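Local structure of ThiJ/PfpI family protein (Pseudomonas syringae pv. tomato, 3EWN) at residues A[27-32]-A[88-93]; A[54-59]-A[73-78]. The protein is of unknown function but belongs to the DJ-1/PfpI family, whose members share a glutamine-amidotransferase-like alpha/beta fold. One frame throughout, in Å; residues are numbered along the deposited sequence.

Interaction 1 (A[27-32]-A[88-93]); sequences AMLVYP and LFAPGG
M28 and F89 are brought together by their torsions. CG of F89 is anti to its backbone N (chi1 168°), beside the carbonyl carbon. The chain of M28, a selenomethionine, bends at its last torsion (chi3 84°), which places CE over one face of the F89 ring. M28 CE lies 4.1 Å from the centroid of the F89 ring, a CH-pi contact displaced toward the rim. The ring atom nearest M28 CE is F89 CD2, at 3.7 Å. The contact joins two neighbouring parallel strands at the buried centre of the Rossmann-like sheet of the DJ-1/PfpI fold. F89 N donates to A27 O at 2.9 Å. L29 N donates to F89 O at 2.9 Å, and this bond is nearly straight. On the side of the sheet opposite M28 and F89, A27 CB faces L88 CD1. Helix 104-114 packs there through M110, which meets L88, L29 and A90.

The backbone ladder stops at P91, which has no N-H to offer. L29 O is buried and has no hydrogen-bond partner in the model. Beyond this point Y31 reaches across with its hydroxyl. Y31 CE2 lies 4.1 Å from P91 CG as the two side chains slide past each other in opposite directions. T97 OG1 also hydrogen-bonds to the hydroxyl. G92 and G93 continue the loop. G93 O is hydrogen-bonded to S125 OG and to O2 of a bound glycerol, probably from the crystallisation liquor. In DJ-1 relatives a Gly-Gly turn at this place borders the nucleophile elbow; the bond from G93 O to S125 is consistent with that here. Y31 OH donates to P91 O at 2.7 Å, from 44° above the carbonyl plane.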
loop_
_atom_site.group_PDB
_atom_site.type_symbol
_atom_site.label_atom_id
_atom_site.label_comp_id
_atom_site.label_asym_id
_atom_site.label_seq_id
_atom_site.Cartn_x
_atom_site.Cartn_y
_atom_site.Cartn_z
ATOM N N ALA A 27 4.590 -8.067 -14.821
ATOM C CA ALA A 27 5.824 -7.321 -14.601
ATOM C C ALA A 27 5.512 -5.936 -14.042
ATOM O O ALA A 27 4.771 -5.164 -14.651
ATOM C CB ALA A 27 6.608 -7.193 -15.908
HETATM N N MSE A 28 6.091 -5.629 -12.885
HETATM C CA MSE A 28 5.882 -4.341 -12.236
HETATM C C MSE A 28 7.205 -3.589 -12.146
HETATM O O MSE A 28 8.130 -4.013 -11.460
HETATM C CB MSE A 28 5.291 -4.562 -10.842
HETATM C CG MSE A 28 4.022 -5.428 -10.857
HETATM SE SE MSE A 28 3.191 -5.706 -9.141
HETATM C CE MSE A 28 2.141 -4.115 -9.044
ATOM N N LEU A 29 7.286 -2.472 -12.858
ATOM C CA LEU A 29 8.487 -1.656 -12.870
ATOM C C LEU A 29 8.685 -0.928 -11.546
ATOM O O LEU A 29 7.725 -0.450 -10.948
ATOM C CB LEU A 29 8.401 -0.619 -13.996
ATOM C CG LEU A 29 9.537 0.402 -14.096
ATOM C CD1 LEU A 29 10.789 -0.265 -14.646
ATOM C CD2 LEU A 29 9.107 1.550 -15.009
ATOM N N VAL A 30 9.930 -0.871 -11.083
ATOM C CA VAL A 30 10.259 -0.135 -9.865
ATOM C C VAL A 30 11.493 0.685 -10.203
ATOM O O VAL A 30 12.279 0.297 -11.062
ATOM C CB VAL A 30 10.559 -1.052 -8.640
ATOM C CG1 VAL A 30 9.310 -1.826 -8.261
ATOM C CG2 VAL A 30 11.730 -1.985 -8.931
ATOM N N TYR A 31 11.653 1.823 -9.541
ATOM C CA TYR A 31 12.786 2.698 -9.798
ATOM C C TYR A 31 13.005 3.615 -8.610
ATOM O O TYR A 31 12.109 3.800 -7.786
ATOM C CB TYR A 31 12.535 3.520 -11.070
ATOM C CG TYR A 31 11.192 4.223 -11.109
ATOM C CD1 TYR A 31 10.992 5.434 -10.446
ATOM C CD2 TYR A 31 10.117 3.669 -11.800
ATOM C CE1 TYR A 31 9.750 6.077 -10.471
ATOM C CE2 TYR A 31 8.869 4.302 -11.828
ATOM C CZ TYR A 31 8.697 5.504 -11.163
ATOM O OH TYR A 31 7.477 6.132 -11.191
ATOM N N PRO A 32 14.207 4.193 -8.494
ATOM C CA PRO A 32 14.489 5.088 -7.371
ATOM C C PRO A 32 13.510 6.255 -7.332
ATOM O O PRO A 32 13.195 6.840 -8.365
ATOM C CB PRO A 32 15.919 5.551 -7.648
ATOM C CG PRO A 32 16.518 4.387 -8.396
ATOM C CD PRO A 32 15.399 4.015 -9.341
ATOM N N LEU A 88 1.810 -5.441 -17.909
ATOM C CA LEU A 88 3.000 -4.601 -17.778
ATOM C C LEU A 88 2.471 -3.463 -16.918
ATOM O O LEU A 88 1.415 -2.913 -17.215
ATOM C CB LEU A 88 3.460 -4.064 -19.136
ATOM C CG LEU A 88 4.646 -3.086 -19.100
ATOM C CD1 LEU A 88 5.874 -3.744 -18.457
ATOM C CD2 LEU A 88 4.968 -2.634 -20.511
ATOM N N PHE A 89 3.191 -3.111 -15.857
ATOM C CA PHE A 89 2.723 -2.068 -14.946
ATOM C C PHE A 89 3.807 -1.088 -14.525
ATOM O O PHE A 89 4.947 -1.480 -14.298
ATOM C CB PHE A 89 2.145 -2.731 -13.688
ATOM C CG PHE A 89 1.883 -1.774 -12.555
ATOM C CD1 PHE A 89 0.646 -1.149 -12.423
ATOM C CD2 PHE A 89 2.876 -1.498 -11.620
ATOM C CE1 PHE A 89 0.402 -0.264 -11.372
ATOM C CE2 PHE A 89 2.644 -0.613 -10.568
ATOM C CZ PHE A 89 1.404 0.005 -10.443
ATOM N N ALA A 90 3.434 0.187 -14.400
ATOM C CA ALA A 90 4.377 1.210 -13.959
ATOM C C ALA A 90 3.772 2.078 -12.864
ATOM O O ALA A 90 2.664 2.598 -13.015
ATOM C CB ALA A 90 4.799 2.090 -15.127
ATOM N N PRO A 91 4.486 2.226 -11.733
ATOM C CA PRO A 91 4.016 3.045 -10.612
ATOM C C PRO A 91 4.465 4.486 -10.821
ATOM O O PRO A 91 5.260 4.771 -11.727
ATOM C CB PRO A 91 4.700 2.404 -9.411
ATOM C CG PRO A 91 6.043 2.032 -9.980
ATOM C CD PRO A 91 5.664 1.430 -11.338
ATOM N N GLY A 92 3.967 5.380 -9.971
ATOM C CA GLY A 92 4.314 6.787 -10.065
ATOM C C GLY A 92 5.334 7.296 -9.056
ATOM O O GLY A 92 6.078 6.529 -8.443
ATOM N N GLY A 93 5.335 8.613 -8.883
ATOM C CA GLY A 93 6.258 9.295 -7.993
ATOM C C GLY A 93 6.444 10.682 -8.586
ATOM O O GLY A 93 5.581 11.139 -9.334
#

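Interaction 2 (A[54-59]-A[73-78]); sequences IYIVAK and VPTATF
I56 and T75 are joined through both backbone and side chain. I56 O is gripped by two donors: T75 N at 2.8 Å, in the carbonyl plane, and A76 N at 3.1 Å, from above that plane. T75 OG1 accepts from I56 N at 3.0 Å. It sits between the backbone N and the carbonyl carbon of its own residue (chi1 58°), where it takes the I56 N-H nearly straight (164°). A water also bonds to T75 OG1 and donates to I54 O. Further along, A58 N donates to A76 O at 3.0 Å. A58 CB rests on P74 CG at 3.6 Å.

F78 closes the contact. K59 CA lies over one face of the F78 ring, 3.8 Å from its centroid, a CH-pi contact. V57 CG1 meets the ring edge at F78 CD1, 3.7 Å away. Outside the two segments, F78 stacks with F109 of helix 104-114. The extended chain of K59 ends in a salt bridge to D103. V73 pairs antiparallel with a strand of the second subunit. The short, weakly bonded strand 76-77 is the outermost parallel strand on this side of the chain's Rossmann-like sheet.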
loop_
_atom_site.group_PDB
_atom_site.type_symbol
_atom_site.label_atom_id
_atom_site.label_comp_id
_atom_site.label_asym_id
_atom_site.label_seq_id
_atom_site.Cartn_x
_atom_site.Cartn_y
_atom_site.Cartn_z
ATOM N N ILE A 54 4.708 -12.798 -10.362
ATOM C CA ILE A 54 4.942 -11.357 -10.380
ATOM C C ILE A 54 6.436 -11.060 -10.428
ATOM O O ILE A 54 7.215 -11.621 -9.655
ATOM C CB ILE A 54 4.356 -10.679 -9.123
ATOM C CG1 ILE A 54 2.842 -10.891 -9.072
ATOM C CG2 ILE A 54 4.674 -9.185 -9.140
ATOM C CD1 ILE A 54 2.200 -10.408 -7.784
ATOM N N TYR A 55 6.832 -10.182 -11.342
ATOM C CA TYR A 55 8.231 -9.799 -11.480
ATOM C C TYR A 55 8.397 -8.330 -11.098
ATOM O O TYR A 55 7.699 -7.468 -11.632
ATOM C CB TYR A 55 8.687 -10.001 -12.926
ATOM C CG TYR A 55 8.463 -11.403 -13.445
ATOM C CD1 TYR A 55 9.393 -12.411 -13.209
ATOM C CD2 TYR A 55 7.300 -11.727 -14.143
ATOM C CE1 TYR A 55 9.172 -13.717 -13.656
ATOM C CE2 TYR A 55 7.068 -13.031 -14.593
ATOM C CZ TYR A 55 8.009 -14.018 -14.346
ATOM O OH TYR A 55 7.786 -15.305 -14.781
ATOM N N ILE A 56 9.300 -8.055 -10.160
ATOM C CA ILE A 56 9.579 -6.685 -9.735
ATOM C C ILE A 56 10.795 -6.308 -10.578
ATOM O O ILE A 56 11.924 -6.672 -10.257
ATOM C CB ILE A 56 9.910 -6.636 -8.231
ATOM C CG1 ILE A 56 8.779 -7.301 -7.438
ATOM C CG2 ILE A 56 10.082 -5.194 -7.771
ATOM C CD1 ILE A 56 7.394 -6.683 -7.672
ATOM N N VAL A 57 10.541 -5.585 -11.667
ATOM C CA VAL A 57 11.576 -5.221 -12.630
ATOM C C VAL A 57 12.218 -3.852 -12.483
ATOM O O VAL A 57 11.532 -2.847 -12.312
ATOM C CB VAL A 57 11.012 -5.315 -14.060
ATOM C CG1 VAL A 57 12.134 -5.199 -15.075
ATOM C CG2 VAL A 57 10.258 -6.618 -14.232
ATOM N N ALA A 58 13.543 -3.825 -12.590
ATOM C CA ALA A 58 14.301 -2.581 -12.494
ATOM C C ALA A 58 15.506 -2.629 -13.425
ATOM O O ALA A 58 15.823 -3.677 -13.988
ATOM C CB ALA A 58 14.760 -2.358 -11.060
ATOM N N LYS A 59 16.176 -1.492 -13.582
ATOM C CA LYS A 59 17.352 -1.400 -14.446
ATOM C C LYS A 59 18.421 -2.392 -13.985
ATOM O O LYS A 59 19.176 -2.935 -14.794
ATOM C CB LYS A 59 17.898 0.032 -14.424
ATOM C CG LYS A 59 18.841 0.382 -15.568
ATOM C CD LYS A 59 19.080 1.887 -15.632
ATOM C CE LYS A 59 19.940 2.260 -16.831
ATOM N NZ LYS A 59 20.112 3.732 -16.968
ATOM N N VAL A 73 13.595 -4.644 -3.096
ATOM C CA VAL A 73 14.578 -5.401 -3.866
ATOM C C VAL A 73 13.968 -5.951 -5.154
ATOM O O VAL A 73 13.012 -6.719 -5.114
ATOM C CB VAL A 73 15.140 -6.598 -3.063
ATOM C CG1 VAL A 73 16.286 -7.242 -3.842
ATOM C CG2 VAL A 73 15.622 -6.137 -1.692
ATOM N N PRO A 74 14.505 -5.548 -6.315
ATOM C CA PRO A 74 13.975 -6.037 -7.593
ATOM C C PRO A 74 14.229 -7.537 -7.721
ATOM O O PRO A 74 15.139 -8.065 -7.083
ATOM C CB PRO A 74 14.774 -5.249 -8.632
ATOM C CG PRO A 74 15.195 -4.008 -7.895
ATOM C CD PRO A 74 15.545 -4.527 -6.528
ATOM N N THR A 75 13.438 -8.216 -8.545
ATOM C CA THR A 75 13.620 -9.652 -8.750
ATOM C C THR A 75 13.935 -9.952 -10.209
ATOM O O THR A 75 14.153 -11.106 -10.586
ATOM C CB THR A 75 12.375 -10.460 -8.336
ATOM O OG1 THR A 75 11.234 -10.005 -9.072
ATOM C CG2 THR A 75 12.122 -10.316 -6.842
ATOM N N ALA A 76 13.966 -8.905 -11.025
ATOM C CA ALA A 76 14.266 -9.043 -12.441
ATOM C C ALA A 76 14.794 -7.729 -12.995
ATOM O O ALA A 76 14.537 -6.663 -12.436
ATOM C CB ALA A 76 13.010 -9.462 -13.206
ATOM N N THR A 77 15.545 -7.817 -14.087
ATOM C CA THR A 77 16.091 -6.643 -14.755
ATOM C C THR A 77 15.418 -6.587 -16.116
ATOM O O THR A 77 14.683 -7.505 -16.477
ATOM C CB THR A 77 17.611 -6.760 -14.965
ATOM O OG1 THR A 77 17.891 -7.870 -15.828
ATOM C CG2 THR A 77 18.317 -6.972 -13.632
ATOM N N PHE A 78 15.659 -5.521 -16.868
ATOM C CA PHE A 78 15.057 -5.391 -18.187
ATOM C C PHE A 78 15.476 -6.564 -19.066
ATOM O O PHE A 78 14.808 -6.886 -20.049
ATOM C CB PHE A 78 15.481 -4.078 -18.851
ATOM C CG PHE A 78 15.144 -2.854 -18.048
ATOM C CD1 PHE A 78 14.021 -2.830 -17.228
ATOM C CD2 PHE A 78 15.940 -1.715 -18.130
ATOM C CE1 PHE A 78 13.692 -1.687 -16.502
ATOM C CE2 PHE A 78 15.620 -0.566 -17.409
ATOM C CZ PHE A 78 14.495 -0.553 -16.592
HETATM O O HOH W 1 9.169 -11.472 -7.610
#

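How the interactions relate
Interactions 1 and 2 are two joints of one sheet, separated by the joint between strands 53-58 and 25-29. Their centres are about 9 Å apart. Strand 25-29 lies between strands 53-58 and 87-90, and strand 76-77 borders 53-58. The two contacts meet directly. M28 N is 2.7 Å from Y55 O, and V30 N is 2.8 Å from V57 O, both probable hydrogen bonds. V30 CG1 packs on I56 CG2 at 3.5 Å. Along the chain, 54-59 and 73-78 are nested inside the loop closed by 27-32 and 88-93. Interaction 1 is buried and reaches the glycerol through G93. Interaction 2 is partly buried and lies at the subunit interface, where I56 packs on L70 of the second subunit.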